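Long-range contacts in alkaline phosphatase (Thermus thermophilus, PDB 7KWD), which probably removes phosphate groups from phosphorylated compounds as a homodimeric alkaline phosphatase that depends on zinc and magnesium ions: residues K134-V139 / F172-Y177; G206-P211 / T220-V225; G180-F185 / F226-V231. One frame throughout, in Å; residues are numbered along the deposited sequence.

Overall arrangement
All three contacts lie in one part of the alkaline phosphatase fold, where parallel strands run toward the metal-bearing loops. Contacts 1 and 2 are strand pairings and reach the same sheet, because strands 176-178 and 222-225 are neighbours; Tyr-177 O lies 2.8 Å from Gly-224 N. Contact 1 is buried. Contacts 2 and 3 are partly buried. Contact 3 joins the loops after strands 176-178 and 222-225; contact 2 lies within the chain loop it closes. In contact 3, backbone N-H groups of a turn meet carbonyls of a second loop. Contact 2 is a regular parallel ladder; contact 1 is a short one, completed at Val-136 N by a carboxylate.

Contact 1: K134-V139 / F172-Y177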
loop_
_atom_site.group_PDB
_atom_site.type_symbol
_atom_site.label_atom_id
_atom_site.label_comp_id
_atom_site.label_asym_id
_atom_site.label_seq_id
_atom_site.Cartn_x
_atom_site.Cartn_y
_atom_site.Cartn_z
ATOM N N LYS A 134 -24.832 14.822 22.409
ATOM C CA LYS A 134 -24.356 13.447 22.336
ATOM C C LYS A 134 -23.381 13.185 23.480
ATOM O O LYS A 134 -22.555 14.033 23.802
ATOM C CB LYS A 134 -23.660 13.174 20.992
ATOM C CG LYS A 134 -24.438 13.622 19.696
ATOM C CD LYS A 134 -25.559 12.690 19.347
ATOM C CE LYS A 134 -26.443 13.269 18.198
ATOM N NZ LYS A 134 -27.498 12.330 17.835
ATOM N N ALA A 135 -23.478 12.001 24.089
ATOM C CA ALA A 135 -22.405 11.472 24.911
ATOM C C ALA A 135 -21.181 11.176 24.044
ATOM O O ALA A 135 -21.292 10.873 22.851
ATOM C CB ALA A 135 -22.864 10.201 25.624
ATOM N N VAL A 136 -20.000 11.290 24.650
ATOM C CA VAL A 136 -18.732 11.128 23.952
ATOM C C VAL A 136 -17.905 10.080 24.682
ATOM O O VAL A 136 -17.807 10.108 25.919
ATOM C CB VAL A 136 -17.954 12.460 23.875
ATOM C CG1 VAL A 136 -16.577 12.271 23.224
ATOM C CG2 VAL A 136 -18.744 13.494 23.136
ATOM N N GLY A 137 -17.302 9.178 23.911
ATOM C CA GLY A 137 -16.359 8.206 24.451
ATOM C C GLY A 137 -15.087 8.182 23.629
ATOM O O GLY A 137 -15.124 8.300 22.412
ATOM N N LEU A 138 -13.948 8.056 24.318
ATOM C CA LEU A 138 -12.645 7.856 23.691
ATOM C C LEU A 138 -12.013 6.584 24.260
ATOM O O LEU A 138 -11.804 6.465 25.473
ATOM C CB LEU A 138 -11.733 9.063 23.926
ATOM C CG LEU A 138 -12.260 10.421 23.438
ATOM C CD1 LEU A 138 -11.399 11.589 23.916
ATOM C CD2 LEU A 138 -12.330 10.423 21.919
ATOM N N VAL A 139 -11.701 5.641 23.394
ATOM C CA VAL A 139 -11.150 4.362 23.815
ATOM C C VAL A 139 -9.943 4.081 22.960
ATOM O O VAL A 139 -10.049 4.073 21.721
ATOM C CB VAL A 139 -12.182 3.220 23.675
ATOM C CG1 VAL A 139 -11.537 1.898 24.116
ATOM C CG2 VAL A 139 -13.399 3.503 24.519
ATOM N N PHE A 172 -13.468 19.085 29.515
ATOM C CA PHE A 172 -14.359 18.706 28.419
ATOM C C PHE A 172 -15.491 17.824 28.916
ATOM O O PHE A 172 -16.654 18.010 28.533
ATOM C CB PHE A 172 -13.576 18.000 27.312
ATOM C CG PHE A 172 -14.434 17.614 26.124
ATOM C CD1 PHE A 172 -14.901 18.576 25.230
ATOM C CD2 PHE A 172 -14.802 16.297 25.924
ATOM C CE1 PHE A 172 -15.708 18.209 24.134
ATOM C CE2 PHE A 172 -15.614 15.915 24.829
ATOM C CZ PHE A 172 -16.065 16.873 23.942
ATOM N N GLY A 173 -15.181 16.873 29.787
ATOM C CA GLY A 173 -16.215 16.067 30.406
ATOM C C GLY A 173 -16.808 14.938 29.586
ATOM O O GLY A 173 -18.008 14.645 29.717
ATOM N N ALA A 174 -16.009 14.259 28.762
ATOM C CA ALA A 174 -16.567 13.137 28.003
ATOM C C ALA A 174 -17.033 12.046 28.957
ATOM O O ALA A 174 -16.477 11.869 30.051
ATOM C CB ALA A 174 -15.547 12.564 27.017
ATOM N N GLU A 175 -18.048 11.292 28.522
ATOM C CA GLU A 175 -18.649 10.307 29.405
ATOM C C GLU A 175 -17.731 9.124 29.655
ATOM O O GLU A 175 -17.808 8.502 30.725
ATOM C CB GLU A 175 -19.993 9.843 28.831
ATOM C CG GLU A 175 -21.174 10.797 29.126
ATOM C CD GLU A 175 -21.227 12.072 28.236
ATOM O OE1 GLU A 175 -20.317 12.321 27.375
ATOM O OE2 GLU A 175 -22.203 12.843 28.415
ATOM N N VAL A 176 -16.874 8.790 28.698
ATOM C CA VAL A 176 -15.973 7.649 28.812
ATOM C C VAL A 176 -14.595 8.023 28.260
ATOM O O VAL A 176 -14.475 8.453 27.112
ATOM C CB VAL A 176 -16.483 6.401 28.049
ATOM C CG1 VAL A 176 -15.435 5.272 28.099
ATOM C CG2 VAL A 176 -17.817 5.927 28.587
ATOM N N TYR A 177 -13.556 7.762 29.046
ATOM C CA TYR A 177 -12.163 7.876 28.643
ATOM C C TYR A 177 -11.457 6.598 29.074
ATOM O O TYR A 177 -11.371 6.328 30.275
ATOM C CB TYR A 177 -11.462 9.048 29.333
ATOM C CG TYR A 177 -11.924 10.445 29.042
ATOM C CD1 TYR A 177 -11.600 11.067 27.840
ATOM C CD2 TYR A 177 -12.597 11.179 30.002
ATOM C CE1 TYR A 177 -11.975 12.376 27.595
ATOM C CE2 TYR A 177 -12.999 12.476 29.761
ATOM C CZ TYR A 177 -12.676 13.077 28.561
ATOM O OH TYR A 177 -13.057 14.369 28.319
#
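Val-136 and Glu-175 meet where strand 135-140 pairs with the start of strand 176-178, a parallel pairing within the central sheet of the alkaline phosphatase fold. The Glu-175 side chain bends at chi2 (78°) and its carboxylate turns back to the strand edge. OE1 accepts the N-H of Val-136 at 2.9 Å, with an angle of 163° at the hydrogen. The donor sits above the carboxylate plane. Glu-175 CD also packs 3.6 Å from Ala-135 CB. Lys-130 makes a long, weak ion pair with the same OE1.

Val-136 O answers with two bonds. It takes Val-176 N at 3.2 Å, in the carbonyl plane, and Glu-175 N in a weak, bent bond. One step on, Leu-138 N reaches Val-176 O at 2.9 Å. The ladder is thus regular at Gly-137 and Leu-138, while a carboxylate supplies the acceptor for Val-136 N.

Val-136 CG1 lies anti to the backbone N (chi1 176°). It touches Ala-174 CB and meets the edge of the Phe-172 ring, 4.1 Å from CE2; the two side chains cross at about a right angle. Leu-138 and Tyr-177 instead lie side by side and point the same way. Leu-138 CD1 meets the ring edge, 3.8 Å from Tyr-177 CE1. Tyr-169 stacks on that ring. On the Val-176 side of the sheet, helix 247-259 packs against Val-139 and Val-176. The Tyr-177 hydroxyl folds back to its own segment: OH accepts Ala-174 N at 3.0 Å and lies in plane at the Phe-172 ring edge.

Contact 2: G206-P211 / T220-V225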
loop_
_atom_site.group_PDB
_atom_site.type_symbol
_atom_site.label_atom_id
_atom_site.label_comp_id
_atom_site.label_asym_id
_atom_site.label_seq_id
_atom_site.Cartn_x
_atom_site.Cartn_y
_atom_site.Cartn_z
ATOM N N GLY A 206 -16.271 7.180 37.766
ATOM C CA GLY A 206 -15.650 5.993 38.309
ATOM C C GLY A 206 -14.263 5.861 37.722
ATOM O O GLY A 206 -14.075 5.985 36.507
ATOM N N VAL A 207 -13.276 5.663 38.591
ATOM C CA VAL A 207 -11.883 5.572 38.186
ATOM C C VAL A 207 -11.471 4.119 38.302
ATOM O O VAL A 207 -11.606 3.516 39.374
ATOM C CB VAL A 207 -10.987 6.463 39.054
ATOM C CG1 VAL A 207 -9.568 6.374 38.587
ATOM C CG2 VAL A 207 -11.456 7.898 38.991
ATOM N N VAL A 208 -10.960 3.564 37.210
ATOM C CA VAL A 208 -10.565 2.166 37.154
ATOM C C VAL A 208 -9.158 2.097 36.593
ATOM O O VAL A 208 -8.777 2.885 35.727
ATOM C CB VAL A 208 -11.526 1.297 36.297
ATOM C CG1 VAL A 208 -12.832 1.018 37.079
ATOM C CG2 VAL A 208 -11.781 1.967 34.948
ATOM N N ARG A 209 -8.406 1.126 37.056
ATOM C CA ARG A 209 -6.990 1.071 36.714
ATOM C C ARG A 209 -6.540 -0.321 36.333
ATOM O O ARG A 209 -5.372 -0.487 35.961
ATOM C CB ARG A 209 -6.125 1.558 37.902
ATOM C CG ARG A 209 -6.436 2.964 38.425
ATOM C CD ARG A 209 -5.452 3.299 39.560
ATOM N NE ARG A 209 -5.453 4.693 39.968
ATOM C CZ ARG A 209 -6.403 5.271 40.702
ATOM N NH1 ARG A 209 -7.494 4.585 41.091
ATOM N NH2 ARG A 209 -6.259 6.549 41.038
ATOM N N THR A 210 -7.416 -1.314 36.406
ATOM C CA THR A 210 -7.100 -2.668 35.997
ATOM C C THR A 210 -8.256 -3.251 35.205
ATOM O O THR A 210 -9.390 -2.760 35.289
ATOM C CB THR A 210 -6.874 -3.601 37.194
ATOM O OG1 THR A 210 -8.127 -3.786 37.876
ATOM C CG2 THR A 210 -5.893 -2.995 38.150
ATOM N N PRO A 211 -8.008 -4.336 34.478
ATOM C CA PRO A 211 -9.111 -5.026 33.792
ATOM C C PRO A 211 -10.216 -5.438 34.739
ATOM O O PRO A 211 -11.415 -5.308 34.412
ATOM C CB PRO A 211 -8.419 -6.244 33.167
ATOM C CG PRO A 211 -6.971 -5.891 33.109
ATOM C CD PRO A 211 -6.689 -4.913 34.203
ATOM N N THR A 220 -21.475 5.018 35.899
ATOM C CA THR A 220 -22.025 5.448 34.616
ATOM C C THR A 220 -20.963 6.094 33.737
ATOM O O THR A 220 -20.838 5.755 32.555
ATOM C CB THR A 220 -23.176 6.409 34.906
ATOM O OG1 THR A 220 -24.258 5.662 35.482
ATOM C CG2 THR A 220 -23.665 7.113 33.667
ATOM N N ARG A 221 -20.213 7.049 34.286
ATOM C CA ARG A 221 -19.105 7.690 33.585
ATOM C C ARG A 221 -17.803 7.112 34.104
ATOM O O ARG A 221 -17.689 6.772 35.289
ATOM C CB ARG A 221 -19.140 9.202 33.762
ATOM C CG ARG A 221 -20.330 9.828 33.005
ATOM C CD ARG A 221 -20.451 11.333 33.210
ATOM N NE ARG A 221 -21.065 11.587 34.501
ATOM C CZ ARG A 221 -20.576 12.416 35.415
ATOM N NH1 ARG A 221 -19.474 13.093 35.153
ATOM N NH2 ARG A 221 -21.198 12.572 36.582
ATOM N N LEU A 222 -16.838 6.969 33.200
ATOM C CA LEU A 222 -15.653 6.156 33.426
ATOM C C LEU A 222 -14.387 6.893 33.010
ATOM O O LEU A 222 -14.299 7.421 31.899
ATOM C CB LEU A 222 -15.713 4.862 32.600
ATOM C CG LEU A 222 -16.156 3.569 33.216
ATOM C CD1 LEU A 222 -15.780 2.469 32.230
ATOM C CD2 LEU A 222 -15.483 3.345 34.548
ATOM N N LEU A 223 -13.393 6.861 33.869
ATOM C CA LEU A 223 -12.024 7.142 33.495
ATOM C C LEU A 223 -11.247 5.881 33.801
ATOM O O LEU A 223 -11.179 5.463 34.957
ATOM C CB LEU A 223 -11.465 8.336 34.253
ATOM C CG LEU A 223 -9.960 8.505 34.096
ATOM C CD1 LEU A 223 -9.589 8.740 32.623
ATOM C CD2 LEU A 223 -9.422 9.653 34.923
ATOM N N GLY A 224 -10.681 5.264 32.774
ATOM C CA GLY A 224 -9.868 4.074 32.950
ATOM C C GLY A 224 -8.496 4.240 32.334
ATOM O O GLY A 224 -8.367 4.527 31.142
ATOM N N VAL A 225 -7.462 4.092 33.159
ATOM C CA VAL A 225 -6.069 4.325 32.792
ATOM C C VAL A 225 -5.312 3.096 33.272
ATOM O O VAL A 225 -5.274 2.822 34.473
ATOM C CB VAL A 225 -5.526 5.615 33.425
ATOM C CG1 VAL A 225 -4.135 5.897 32.993
ATOM C CG2 VAL A 225 -6.365 6.833 33.044
#
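Gly-206 to Val-208 runs parallel to Leu-222 to Val-225, the strand axes 4.8 Å apart and inclined by 15°. Helix 211-216 lies between them in sequence, which makes this a beta-alpha-beta unit. Four backbone bonds form the ladder. Gly-206 N gives to Arg-221 O, and Gly-206 O takes Leu-223 N at 2.9 Å. Val-208 then uses both its polar groups: N to Leu-223 O, and O to Val-225 N at 3.1 Å.

Between strands the apolar contact is small. Val-208 CG1 is anti to the carbonyl carbon (chi1 -76°), which leaves CG2 between the backbone N and the carbonyl carbon. CG2 lies 3.5 Å from Gly-224 CA and 4.0 Å from Leu-222 CD2. Gly-224 has no side chain, and the methyl rests on its CA. Leu-222 CD2 also lies 3.6 Å from Gly-206 O. Leu-214 of helix 211-216 packs on Val-208 and Leu-222.

Val-207 and Leu-223 point to the other face, where both meet Tyr-197 of helix 196-202. Arg-209 stretches away from the partner strand, extended from CG to NE, and makes a cation-pi contact with the same tyrosine. Val-207 CG1 lies over one face of its guanidinium, offset toward the rim. Nearer the backbone, Arg-209 CB lies 3.8 Å from Val-225 O.

Contact 3: G180-F185 / F226-V231; sequences GGDRFF and FADGHV
Two loops at the C-terminal ends of parallel strands 176-178 and 222-225 of the alkaline phosphatase fold dock here; the Val-231 side chain is about 12 Å from the bound magnesium ion. Asp-182 N gives a straight bond of 2.8 Å to Ala-227 O, in the carbonyl plane. Arg-183 N does the same to Asp-228 O at 3.0 Å, on a lone pair and with an angle of 174° at the hydrogen. Gly-181 N is shared weakly between Ala-227 O and Gly-229 O. Successive N-H groups of the 180-185 turn thus meet the carbonyls of 227-229.

Gly-180 has no side chain, and its CA comes within 3.2 Å of Gly-229 O, a CA-H...O contact. Val-231 CG2 packs 3.6 Å from Gly-180 N. The His-230 ring meets that of His-146, a predicted magnesium ligand, edge-to-face.

Arg-183 CG takes the place between the backbone N and the carbonyl carbon (chi1 73°). This methylene lies over the centre of the Phe-184 ring and 3.5 Å from Asp-228 O. The Arg-183 and Asp-228 side chains cross at about a right angle, yet their charged atoms are not in contact. Asp-228 OD2 instead forms a salt bridge with Arg-189, and Asp-182 OD1 is hydrogen-bonded to Tyr-197 OH. The positive charge of Arg-189 probably eases the repulsion of the two carboxylates, whose Asp-182 OD2 and Asp-228 OD1 are 4.4 Å apart.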
loop_
_atom_site.group_PDB
_atom_site.type_symbol
_atom_site.label_atom_id
_atom_site.label_comp_id
_atom_site.label_asym_id
_atom_site.label_seq_id
_atom_site.Cartn_x
_atom_site.Cartn_y
_atom_site.Cartn_z
ATOM N N GLY A 180 -4.253 4.259 28.076
ATOM C CA GLY A 180 -3.058 4.340 28.889
ATOM C C GLY A 180 -2.823 5.735 29.459
ATOM O O GLY A 180 -3.665 6.627 29.372
ATOM N N GLY A 181 -1.631 5.917 30.036
ATOM C CA GLY A 181 -1.165 7.235 30.432
ATOM C C GLY A 181 -1.302 7.609 31.902
ATOM O O GLY A 181 -1.592 8.761 32.230
ATOM N N ASP A 182 -1.039 6.662 32.811
ATOM C CA ASP A 182 -1.075 7.010 34.238
ATOM C C ASP A 182 -0.090 8.140 34.554
ATOM O O ASP A 182 -0.339 8.951 35.460
ATOM C CB ASP A 182 -0.788 5.761 35.086
ATOM C CG ASP A 182 -0.929 6.013 36.580
ATOM O OD1 ASP A 182 -2.016 6.398 37.041
ATOM O OD2 ASP A 182 0.068 5.816 37.285
ATOM N N ARG A 183 1.017 8.223 33.808
ATOM C CA ARG A 183 1.994 9.271 34.062
ATOM C C ARG A 183 1.399 10.673 33.972
ATOM O O ARG A 183 1.998 11.611 34.522
ATOM C CB ARG A 183 3.185 9.117 33.104
ATOM C CG ARG A 183 2.947 9.506 31.643
ATOM C CD ARG A 183 4.097 9.015 30.696
ATOM N NE ARG A 183 5.159 10.012 30.653
ATOM C CZ ARG A 183 5.712 10.513 29.547
ATOM N NH1 ARG A 183 5.324 10.117 28.335
ATOM N NH2 ARG A 183 6.663 11.434 29.666
ATOM N N PHE A 184 0.237 10.845 33.323
ATOM C CA PHE A 184 -0.380 12.160 33.175
ATOM C C PHE A 184 -1.520 12.393 34.164
ATOM O O PHE A 184 -2.089 13.499 34.193
ATOM C CB PHE A 184 -0.877 12.373 31.721
ATOM C CG PHE A 184 0.172 12.077 30.688
ATOM C CD1 PHE A 184 1.354 12.797 30.661
ATOM C CD2 PHE A 184 -0.015 11.062 29.754
ATOM C CE1 PHE A 184 2.347 12.491 29.739
ATOM C CE2 PHE A 184 0.945 10.763 28.825
ATOM C CZ PHE A 184 2.139 11.478 28.804
ATOM N N PHE A 185 -1.843 11.415 35.005
ATOM C CA PHE A 185 -2.942 11.566 35.951
ATOM C C PHE A 185 -2.533 11.365 37.403
ATOM O O PHE A 185 -3.133 11.962 38.297
ATOM C CB PHE A 185 -4.056 10.554 35.626
ATOM C CG PHE A 185 -4.769 10.819 34.327
ATOM C CD1 PHE A 185 -4.221 10.395 33.122
ATOM C CD2 PHE A 185 -6.001 11.463 34.311
ATOM C CE1 PHE A 185 -4.893 10.620 31.909
ATOM C CE2 PHE A 185 -6.659 11.701 33.109
ATOM C CZ PHE A 185 -6.092 11.280 31.911
ATOM N N PHE A 226 -4.723 2.346 32.334
ATOM C CA PHE A 226 -4.305 0.987 32.609
ATOM C C PHE A 226 -2.818 0.712 32.510
ATOM O O PHE A 226 -2.403 -0.424 32.770
ATOM C CB PHE A 226 -5.062 0.052 31.656
ATOM C CG PHE A 226 -6.541 0.195 31.750
ATOM C CD1 PHE A 226 -7.248 -0.395 32.789
ATOM C CD2 PHE A 226 -7.221 0.969 30.837
ATOM C CE1 PHE A 226 -8.635 -0.231 32.885
ATOM C CE2 PHE A 226 -8.581 1.151 30.914
ATOM C CZ PHE A 226 -9.307 0.550 31.936
ATOM N N ALA A 227 -2.013 1.708 32.151
ATOM C CA ALA A 227 -0.567 1.578 32.079
ATOM C C ALA A 227 0.054 2.946 32.320
ATOM O O ALA A 227 -0.617 3.987 32.213
ATOM C CB ALA A 227 -0.112 1.010 30.723
ATOM N N ASP A 228 1.358 2.945 32.631
ATOM C CA ASP A 228 2.039 4.215 32.857
ATOM C C ASP A 228 2.015 5.055 31.591
ATOM O O ASP A 228 1.691 6.251 31.635
ATOM C CB ASP A 228 3.493 4.026 33.295
ATOM C CG ASP A 228 4.108 5.337 33.760
ATOM O OD1 ASP A 228 3.692 5.823 34.834
ATOM O OD2 ASP A 228 4.950 5.899 33.033
ATOM N N GLY A 229 2.400 4.436 30.451
ATOM C CA GLY A 229 2.330 5.034 29.131
ATOM C C GLY A 229 1.289 4.344 28.262
ATOM O O GLY A 229 0.166 4.102 28.713
ATOM N N HIS A 230 1.645 3.985 27.028
ATOM C CA HIS A 230 0.680 3.294 26.173
ATOM C C HIS A 230 0.340 1.923 26.741
ATOM O O HIS A 230 1.133 1.304 27.454
ATOM C CB HIS A 230 1.232 3.104 24.773
ATOM C CG HIS A 230 1.706 4.364 24.143
ATOM N ND1 HIS A 230 0.880 5.441 23.952
ATOM C CD2 HIS A 230 2.910 4.716 23.639
ATOM C CE1 HIS A 230 1.560 6.418 23.375
ATOM N NE2 HIS A 230 2.791 5.997 23.163
ATOM N N VAL A 231 -0.866 1.459 26.442
ATOM C CA VAL A 231 -1.245 0.088 26.812
ATOM C C VAL A 231 -0.349 -0.882 26.060
ATOM O O VAL A 231 0.021 -0.610 24.900
ATOM C CB VAL A 231 -2.729 -0.177 26.493
ATOM C CG1 VAL A 231 -3.141 -1.562 26.944
ATOM C CG2 VAL A 231 -3.574 0.888 27.156
#